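Local coordinates for protein putative sugar ABC transporter (Yersinia enterocolitica subsp. enterocolitica 8081, PDB 5ULB) that binds 5-Se-methyl-5-selenoribofuranose and probably serves as the periplasmic methylthioribose-binding component of a sugar ABC transporter, at residues 142-147 / 174-179; 204-209 / 227-232. All coordinates share one frame; numbering follows the deposited sequence.

Contact 1 and contact 2 lie side by side in one lobe of a periplasmic binding protein, their centres about 11 Å apart. They follow one another along the chain: 142-147 with 174-179 closes before 204-209 with 227-232 opens. Both reach the same sheet, in which strand 143-148 stands between the edge strand 173-179 and strand 208-211. They join directly, Asn144 N to Asp207 OD2 and Ile146 N to Ala208 O, both probable hydrogen bonds. Contact 1 pairs the last two strands of this sheet; contact 2 packs the start of strand 208-211 and the loop before it against the turn that leads into strand 233-237. Neither touches the sugar, so both belong to the framework of the lobe.

Contact 1. Residues 142-147 / 174-179; sequences KANIIK and TELESI
Five backbone hydrogen bonds zip the parallel strands 143-147 and 174-179 together. Thr174 N gives to Ala143 O and Ile145 N to Thr174 O; Ile145 O then takes Leu176 N at 2.8 Å, nearly along its C=O axis. The next bond skips a residue: Lys147 N goes to Glu177 O at 3.0 Å, almost straight at 171°. Leu176, with helical backbone angles (phi -71°, psi -46°), is thus the extra residue of a beta bulge, and the buried Glu177 N finds no partner in the model. Normal pairing resumes with Ile179 N on Lys147 O.

The side chain of Leu176 points toward the neighbouring strand, where its CB meets Ile146 CD1 at 3.9 Å and its CD1 packs on Asn144 CB. The other branch of Ile146, CG2, touches Ile179 CD1 at 4.0 Å, the two side chains crossing obliquely. Beyond this apolar face, Val197 of helix 186-200 touches both isoleucines.

On the other face, Lys147 starts with CG anti to the backbone N, then bends at chi3 and chi4 so that NZ reaches Ser178 OG at 2.9 Å. Its CE lies 3.3 Å from Glu175 OE1, while NZ stops at 4.2 Å from that oxygen, short of a salt bridge. Helix 154-169 positions both ends: Gln160 OE1 takes a second bond from NZ, and Tyr163 OH bonds Glu175 OE1. Strand 143-148, helix 154-169 and strand 173-179 form a beta-alpha-beta unit at the sheet edge, as in the alpha/beta lobes of periplasmic binding proteins.

Contact 2. Residues 204-209 / 227-232; sequences GKIDAI and NGRTEI
Residues 227-232 carry the chain from helix 214-226 into strand 233-237 within the beta-alpha-beta unit that begins with strand 208-211. A Schellman motif with Gly228 at positive phi ends the helix, and a type I beta turn from Arg229 to Ile232 follows, its Ile232 N returning to Arg229 O. Ile232 carries the apolar contact with 204-209. From CB, CG1 stands anti to the carbonyl carbon (chi1 -59°) and CG2 anti to the backbone N, so the two branches serve different neighbours. CG2 lies 3.7 Å from Ile209 CG1 and also rests on Ala208 CA. Along the other branch, CG1 passes the carbonyl oxygen Ile206 O at 3.7 Å. At the tip, CD1 sits 3.8 Å from Ile206 CB and is equally close to Ile206 CG2, the two side chains crossing obliquely. Leu198 of helix 186-200 and Leu224 of helix 214-226 also touch this buried side chain.

No direct hydrogen bond links 204-209 to 227-232; water does the bridging. One water accepts from Gly204 N and Arg229 NH2 and donates to Ile206 O and Glu231 OE2, the last at 2.6 Å. A second donates to both Asp207 O and Glu231 O, joining the backbones of the two segments. Arg229, bent at chi2 and chi3, crosses the Ile206 side chain at about a right angle, with NH2 4.0 Å from Ile206 CD1; NH1 and NH2 also bond Leu198 O and Tyr201 O, respectively. The syn lone pair of Glu231 OE2 receives Arg229 NE at 2.8 Å in a nearly straight hydrogen bond (171°), part of a salt bridge, with the oxygen only 1° out of the guanidinium plane.

Contact 1. Residues 142-147 / 174-179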
ATOM      1  N   LYS A 142      14.168   6.909 -24.197  1.00 17.26           N
ATOM      2  CA  LYS A 142      14.968   5.812 -24.790  1.00 17.58           C
ATOM      3  C   LYS A 142      15.671   5.078 -23.627  1.00 16.09           C
ATOM      4  O   LYS A 142      16.627   5.587 -23.034  1.00 16.82           O
ATOM      5  CB  LYS A 142      16.048   6.362 -25.736  1.00 20.47           C
ATOM      6  CG  LYS A 142      16.857   5.177 -26.356  1.00 25.69           C
ATOM      7  CD  LYS A 142      17.857   5.788 -27.362  1.00 39.17           C
ATOM      8  CE  LYS A 142      18.143   4.929 -28.574  1.00 61.07           C
ATOM      9  NZ  LYS A 142      18.897   3.816 -27.979  1.00 59.81           N
ATOM     10  N   ALA A 143      15.217   3.851 -23.387  1.00 14.91           N
ATOM     11  CA  ALA A 143      15.807   3.068 -22.279  1.00 14.83           C
ATOM     12  C   ALA A 143      15.428   1.634 -22.457  1.00 14.27           C
ATOM     13  O   ALA A 143      14.266   1.294 -22.814  1.00 15.93           O
ATOM     14  CB  ALA A 143      15.250   3.605 -20.958  1.00 15.57           C
ATOM     15  N   ASN A 144      16.388   0.779 -22.100  1.00 12.99           N
ATOM     16  CA  ASN A 144      16.110  -0.689 -21.896  1.00 12.66           C
ATOM     17  C   ASN A 144      15.814  -0.896 -20.418  1.00 11.06           C
ATOM     18  O   ASN A 144      16.676  -0.524 -19.606  1.00 12.69           O
ATOM     19  CB  ASN A 144      17.336  -1.476 -22.346  1.00 13.97           C
ATOM     20  CG  ASN A 144      17.559  -1.338 -23.833  1.00 17.19           C
ATOM     21  OD1 ASN A 144      16.584  -1.489 -24.603  1.00 21.10           O
ATOM     22  ND2 ASN A 144      18.805  -1.009 -24.240  1.00 23.18           N
ATOM     23  N   ILE A 145      14.664  -1.456 -20.081  1.00 11.55           N
ATOM     24  CA  ILE A 145      14.211  -1.534 -18.669  1.00 11.32           C
ATOM     25  C   ILE A 145      13.900  -2.950 -18.282  1.00 10.42           C
ATOM     26  O   ILE A 145      13.533  -3.796 -19.108  1.00 11.77           O
ATOM     27  CB  ILE A 145      13.070  -0.583 -18.393  1.00 11.65           C
ATOM     28  CG1 ILE A 145      11.769  -0.999 -19.027  1.00 14.00           C
ATOM     29  CG2 ILE A 145      13.472   0.847 -18.843  1.00 12.63           C
ATOM     30  CD1 ILE A 145      10.598  -0.236 -18.562  1.00 23.72           C
ATOM     31  N   ILE A 146      13.919  -3.128 -16.942  1.00  9.26           N
ATOM     32  CA  ILE A 146      13.265  -4.290 -16.323  1.00  9.77           C
ATOM     33  C   ILE A 146      12.073  -3.729 -15.527  1.00  9.26           C
ATOM     34  O   ILE A 146      12.229  -2.735 -14.857  1.00 10.31           O
ATOM     35  CB  ILE A 146      14.265  -5.035 -15.342  1.00 11.05           C
ATOM     36  CG1 ILE A 146      15.589  -5.347 -16.018  1.00 15.15           C
ATOM     37  CG2 ILE A 146      13.607  -6.254 -14.787  1.00 12.48           C
ATOM     38  CD1 ILE A 146      15.509  -6.114 -17.235  1.00 18.42           C
ATOM     39  N   LYS A 147      10.966  -4.461 -15.559  1.00  9.09           N
ATOM     40  CA  LYS A 147       9.800  -4.151 -14.739  1.00  9.26           C
ATOM     41  C   LYS A 147       9.741  -5.218 -13.610  1.00  8.83           C
ATOM     42  O   LYS A 147       9.895  -6.388 -13.843  1.00 10.91           O
ATOM     43  CB  LYS A 147       8.528  -4.238 -15.624  1.00 11.08           C
ATOM     44  CG  LYS A 147       7.224  -4.074 -14.834  1.00 11.98           C
ATOM     45  CD  LYS A 147       6.064  -3.817 -15.730  1.00 14.04           C
ATOM     46  CE  LYS A 147       5.662  -4.847 -16.696  1.00 17.28           C
ATOM     47  NZ  LYS A 147       5.015  -5.954 -16.160  1.00 19.38           N
ATOM     48  N   THR A 174      12.086  -0.007 -24.102  1.00 15.23           N
ATOM     49  CA  THR A 174      12.035  -1.415 -24.392  1.00 16.34           C
ATOM     50  C   THR A 174      11.990  -2.154 -23.048  1.00 15.09           C
ATOM     51  O   THR A 174      12.922  -2.036 -22.276  1.00 14.71           O
ATOM     52  CB  THR A 174      13.232  -1.854 -25.221  1.00 22.31           C
ATOM     53  OG1 THR A 174      13.267  -1.174 -26.467  1.00 28.18           O
ATOM     54  CG2 THR A 174      13.248  -3.386 -25.399  1.00 24.03           C
ATOM     55  N   GLU A 175      10.933  -2.971 -22.809  1.00 14.57           N
ATOM     56  CA  GLU A 175      10.879  -3.818 -21.660  1.00 13.80           C
ATOM     57  C   GLU A 175      11.619  -5.108 -22.001  1.00 14.83           C
ATOM     58  O   GLU A 175      11.167  -5.899 -22.817  1.00 16.83           O
ATOM     59  CB  GLU A 175       9.455  -4.151 -21.321  1.00 15.53           C
ATOM     60  CG  GLU A 175       9.320  -5.034 -20.081  1.00 17.97           C
ATOM     61  CD  GLU A 175       7.919  -5.588 -19.874  1.00 19.33           C
ATOM     62  OE1 GLU A 175       6.981  -4.791 -19.725  1.00 23.48           O
ATOM     63  OE2 GLU A 175       7.716  -6.856 -19.811  1.00 23.29           O
ATOM     64  N   LEU A 176      12.740  -5.299 -21.349  1.00 12.70           N
ATOM     65  CA  LEU A 176      13.536  -6.538 -21.563  1.00 12.96           C
ATOM     66  C   LEU A 176      12.824  -7.726 -20.944  1.00 14.11           C
ATOM     67  O   LEU A 176      12.822  -8.812 -21.542  1.00 16.75           O
ATOM     68  CB  LEU A 176      14.956  -6.364 -21.066  1.00 14.10           C
ATOM     69  CG  LEU A 176      15.802  -5.328 -21.694  1.00 15.59           C
ATOM     70  CD1 LEU A 176      17.052  -5.180 -20.859  1.00 18.47           C
ATOM     71  CD2 LEU A 176      16.024  -5.565 -23.136  1.00 20.08           C
ATOM     72  N   GLU A 177      12.335  -7.571 -19.703  1.00 12.51           N
ATOM     73  CA  GLU A 177      11.732  -8.615 -18.902  1.00 13.76           C
ATOM     74  C   GLU A 177      10.915  -7.977 -17.814  1.00 12.75           C
ATOM     75  O   GLU A 177      11.191  -6.863 -17.385  1.00 13.10           O
ATOM     76  CB  GLU A 177      12.892  -9.502 -18.244  1.00 18.66           C
ATOM     77  CG  GLU A 177      12.427 -10.861 -17.920  1.00 27.58           C
ATOM     78  CD  GLU A 177      13.563 -11.819 -17.717  1.00 30.60           C
ATOM     79  OE1 GLU A 177      13.269 -12.702 -16.869  1.00 33.96           O
ATOM     80  OE2 GLU A 177      14.644 -11.793 -18.463  1.00 24.25           O
ATOM     81  N   SER A 178       9.963  -8.779 -17.318  1.00 11.94           N
ATOM     82  CA  SER A 178       9.248  -8.504 -16.110  1.00 11.91           C
ATOM     83  C   SER A 178       9.441  -9.646 -15.092  1.00 11.91           C
ATOM     84  O   SER A 178       9.339 -10.790 -15.497  1.00 16.47           O
ATOM     85  CB  SER A 178       7.765  -8.296 -16.439  1.00 15.27           C
ATOM     86  OG  SER A 178       7.048  -7.853 -15.271  1.00 17.22           O
ATOM     87  N   ILE A 179       9.662  -9.280 -13.859  1.00 10.68           N
ATOM     88  CA  ILE A 179       9.984 -10.174 -12.762  0.55 12.42           C
ATOM     89  C   ILE A 179       9.134  -9.854 -11.614  1.00 11.22           C
ATOM     90  O   ILE A 179       8.942  -8.663 -11.307  1.00 11.90           O
ATOM     91  CB  ILE A 179      11.460  -9.823 -12.177  0.55 18.42           C
ATOM     92  CG1 ILE A 179      12.491 -10.233 -13.087  0.55 22.40           C
ATOM     93  CG2 ILE A 179      11.748 -10.378 -10.736  0.55 17.99           C
ATOM     94  CD1 ILE A 179      13.858  -9.634 -12.746  0.55 16.77           C
TER

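Contact 2. Residues 204-209 / 227-232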
ATOM      1  N   GLY A 204      25.657  -1.911 -19.586  1.00 15.58           N
ATOM      2  CA  GLY A 204      25.352  -1.155 -20.857  1.00 15.69           C
ATOM      3  C   GLY A 204      24.058  -1.599 -21.473  1.00 16.38           C
ATOM      4  O   GLY A 204      23.504  -0.890 -22.332  1.00 19.87           O
ATOM      5  N   LYS A 205      23.578  -2.806 -21.149  1.00 12.90           N
ATOM      6  CA  LYS A 205      22.407  -3.356 -21.784  1.00 13.03           C
ATOM      7  C   LYS A 205      21.112  -3.096 -21.039  1.00 12.10           C
ATOM      8  O   LYS A 205      20.013  -3.362 -21.592  1.00 15.24           O
ATOM      9  CB  LYS A 205      22.565  -4.842 -22.036  1.00 16.99           C
ATOM     10  CG  LYS A 205      23.709  -5.269 -22.836  1.00 21.02           C
ATOM     11  CD  LYS A 205      23.573  -4.846 -24.234  1.00 25.06           C
ATOM     12  CE  LYS A 205      24.822  -5.333 -25.053  1.00 31.07           C
ATOM     13  NZ  LYS A 205      24.694  -4.912 -26.435  1.00 49.22           N
ATOM     14  N   ILE A 206      21.196  -2.570 -19.812  1.00 11.44           N
ATOM     15  CA  ILE A 206      20.010  -2.188 -19.020  1.00 11.43           C
ATOM     16  C   ILE A 206      20.276  -0.732 -18.574  1.00 11.37           C
ATOM     17  O   ILE A 206      21.318  -0.421 -18.030  1.00 12.33           O
ATOM     18  CB  ILE A 206      19.805  -3.083 -17.735  1.00 11.75           C
ATOM     19  CG1 ILE A 206      19.646  -4.514 -18.126  1.00 15.19           C
ATOM     20  CG2 ILE A 206      18.638  -2.567 -16.959  1.00 11.88           C
ATOM     21  CD1 ILE A 206      19.777  -5.445 -16.906  1.00 16.00           C
ATOM     22  N   ASP A 207      19.248   0.094 -18.761  1.00 10.90           N
ATOM     23  CA  ASP A 207      19.324   1.479 -18.278  1.00 12.32           C
ATOM     24  C   ASP A 207      18.641   1.749 -16.952  1.00 11.05           C
ATOM     25  O   ASP A 207      19.135   2.552 -16.130  1.00 11.45           O
ATOM     26  CB  ASP A 207      18.708   2.406 -19.356  1.00 13.57           C
ATOM     27  CG  ASP A 207      19.465   2.320 -20.673  1.00 14.68           C
ATOM     28  OD1 ASP A 207      20.670   2.567 -20.595  1.00 20.75           O
ATOM     29  OD2 ASP A 207      18.884   1.882 -21.702  1.00 17.15           O
ATOM     30  N   ALA A 208      17.465   1.092 -16.716  1.00 10.67           N
ATOM     31  CA  ALA A 208      16.692   1.427 -15.574  1.00  9.68           C
ATOM     32  C   ALA A 208      15.808   0.250 -15.197  1.00  9.29           C
ATOM     33  O   ALA A 208      15.514  -0.613 -16.014  1.00 10.12           O
ATOM     34  CB  ALA A 208      15.871   2.722 -15.827  1.00 11.36           C
ATOM     35  N   ILE A 209      15.309   0.325 -13.943  1.00  8.95           N
ATOM     36  CA  ILE A 209      14.346  -0.631 -13.414  1.00  8.88           C
ATOM     37  C   ILE A 209      13.164   0.120 -12.817  1.00  9.29           C
ATOM     38  O   ILE A 209      13.377   1.058 -12.037  1.00 10.18           O
ATOM     39  CB  ILE A 209      15.022  -1.598 -12.395  1.00 10.16           C
ATOM     40  CG1 ILE A 209      16.143  -2.346 -13.042  1.00 11.21           C
ATOM     41  CG2 ILE A 209      14.005  -2.472 -11.713  1.00 11.02           C
ATOM     42  CD1 ILE A 209      16.951  -3.214 -12.093  1.00 12.66           C
ATOM     43  N   ASN A 227      26.072  -6.930  -7.191  1.00 10.95           N
ATOM     44  CA  ASN A 227      26.592  -7.270  -8.487  1.00 11.54           C
ATOM     45  C   ASN A 227      27.390  -6.127  -9.163  1.00 12.37           C
ATOM     46  O   ASN A 227      27.800  -6.248 -10.314  1.00 15.30           O
ATOM     47  CB  ASN A 227      25.499  -7.740  -9.437  1.00 12.05           C
ATOM     48  CG  ASN A 227      24.876  -9.089  -9.043  1.00 11.44           C
ATOM     49  OD1 ASN A 227      25.512 -10.112  -9.340  1.00 13.87           O
ATOM     50  ND2 ASN A 227      23.777  -9.092  -8.332  1.00 12.07           N
ATOM     51  N   GLY A 228      27.547  -5.001  -8.480  1.00 12.05           N
ATOM     52  CA  GLY A 228      28.308  -3.862  -9.097  1.00 13.39           C
ATOM     53  C   GLY A 228      27.631  -3.271 -10.302  1.00 12.47           C
ATOM     54  O   GLY A 228      28.285  -2.893 -11.279  1.00 15.58           O
ATOM     55  N   ARG A 229      26.310  -3.154 -10.244  1.00 11.35           N
ATOM     56  CA  ARG A 229      25.482  -2.660 -11.352  1.00 11.13           C
ATOM     57  C   ARG A 229      24.711  -1.390 -11.003  1.00 11.28           C
ATOM     58  O   ARG A 229      23.602  -1.209 -11.518  1.00 12.40           O
ATOM     59  CB  ARG A 229      24.589  -3.739 -11.886  1.00 11.88           C
ATOM     60  CG  ARG A 229      25.372  -4.904 -12.501  1.00 12.05           C
ATOM     61  CD  ARG A 229      26.109  -4.560 -13.776  1.00 12.40           C
ATOM     62  NE  ARG A 229      25.189  -4.173 -14.866  1.00 11.99           N
ATOM     63  CZ  ARG A 229      24.544  -5.031 -15.654  1.00 11.44           C
ATOM     64  NH1 ARG A 229      24.642  -6.318 -15.483  1.00 12.61           N
ATOM     65  NH2 ARG A 229      23.704  -4.604 -16.615  1.00 11.92           N
ATOM     66  N   THR A 230      25.295  -0.543 -10.186  1.00 11.53           N
ATOM     67  CA  THR A 230      24.621   0.662  -9.745  1.00 12.51           C
ATOM     68  C   THR A 230      24.578   1.794 -10.800  1.00 12.44           C
ATOM     69  O   THR A 230      23.982   2.833 -10.530  1.00 14.89           O
ATOM     70  CB  THR A 230      25.176   1.204  -8.438  1.00 13.91           C
ATOM     71  OG1 THR A 230      26.512   1.566  -8.554  1.00 17.05           O
ATOM     72  CG2 THR A 230      24.953   0.251  -7.257  1.00 15.20           C
ATOM     73  N   GLU A 231      25.088   1.538 -11.996  1.00 12.26           N
ATOM     74  CA  GLU A 231      24.803   2.453 -13.100  1.00 13.25           C
ATOM     75  C   GLU A 231      23.326   2.400 -13.514  1.00 13.38           C
ATOM     76  O   GLU A 231      22.881   3.338 -14.157  1.00 15.26           O
ATOM     77  CB  GLU A 231      25.705   2.141 -14.316  1.00 14.07           C
ATOM     78  CG  GLU A 231      25.358   0.922 -15.179  1.00 15.99           C
ATOM     79  CD  GLU A 231      25.597  -0.486 -14.594  1.00 14.36           C
ATOM     80  OE1 GLU A 231      26.285  -0.591 -13.554  1.00 15.90           O
ATOM     81  OE2 GLU A 231      25.019  -1.431 -15.189  1.00 14.66           O
ATOM     82  N   ILE A 232      22.641   1.309 -13.203  1.00 10.98           N
ATOM     83  CA  ILE A 232      21.188   1.175 -13.471  1.00 10.37           C
ATOM     84  C   ILE A 232      20.458   1.950 -12.480  1.00 11.59           C
ATOM     85  O   ILE A 232      20.620   1.809 -11.289  1.00 13.41           O
ATOM     86  CB  ILE A 232      20.817  -0.337 -13.431  1.00 10.58           C
ATOM     87  CG1 ILE A 232      21.600  -1.122 -14.454  1.00 11.08           C
ATOM     88  CG2 ILE A 232      19.329  -0.491 -13.542  1.00 11.05           C
ATOM     89  CD1 ILE A 232      21.425  -2.653 -14.323  1.00 12.20           C
TER
HETATM   90  O   HOH W   1      23.673  -1.726 -17.426  1.00 13.15           O
HETATM   91  O   HOH W   2      21.381   3.992 -16.382  1.00 19.06           O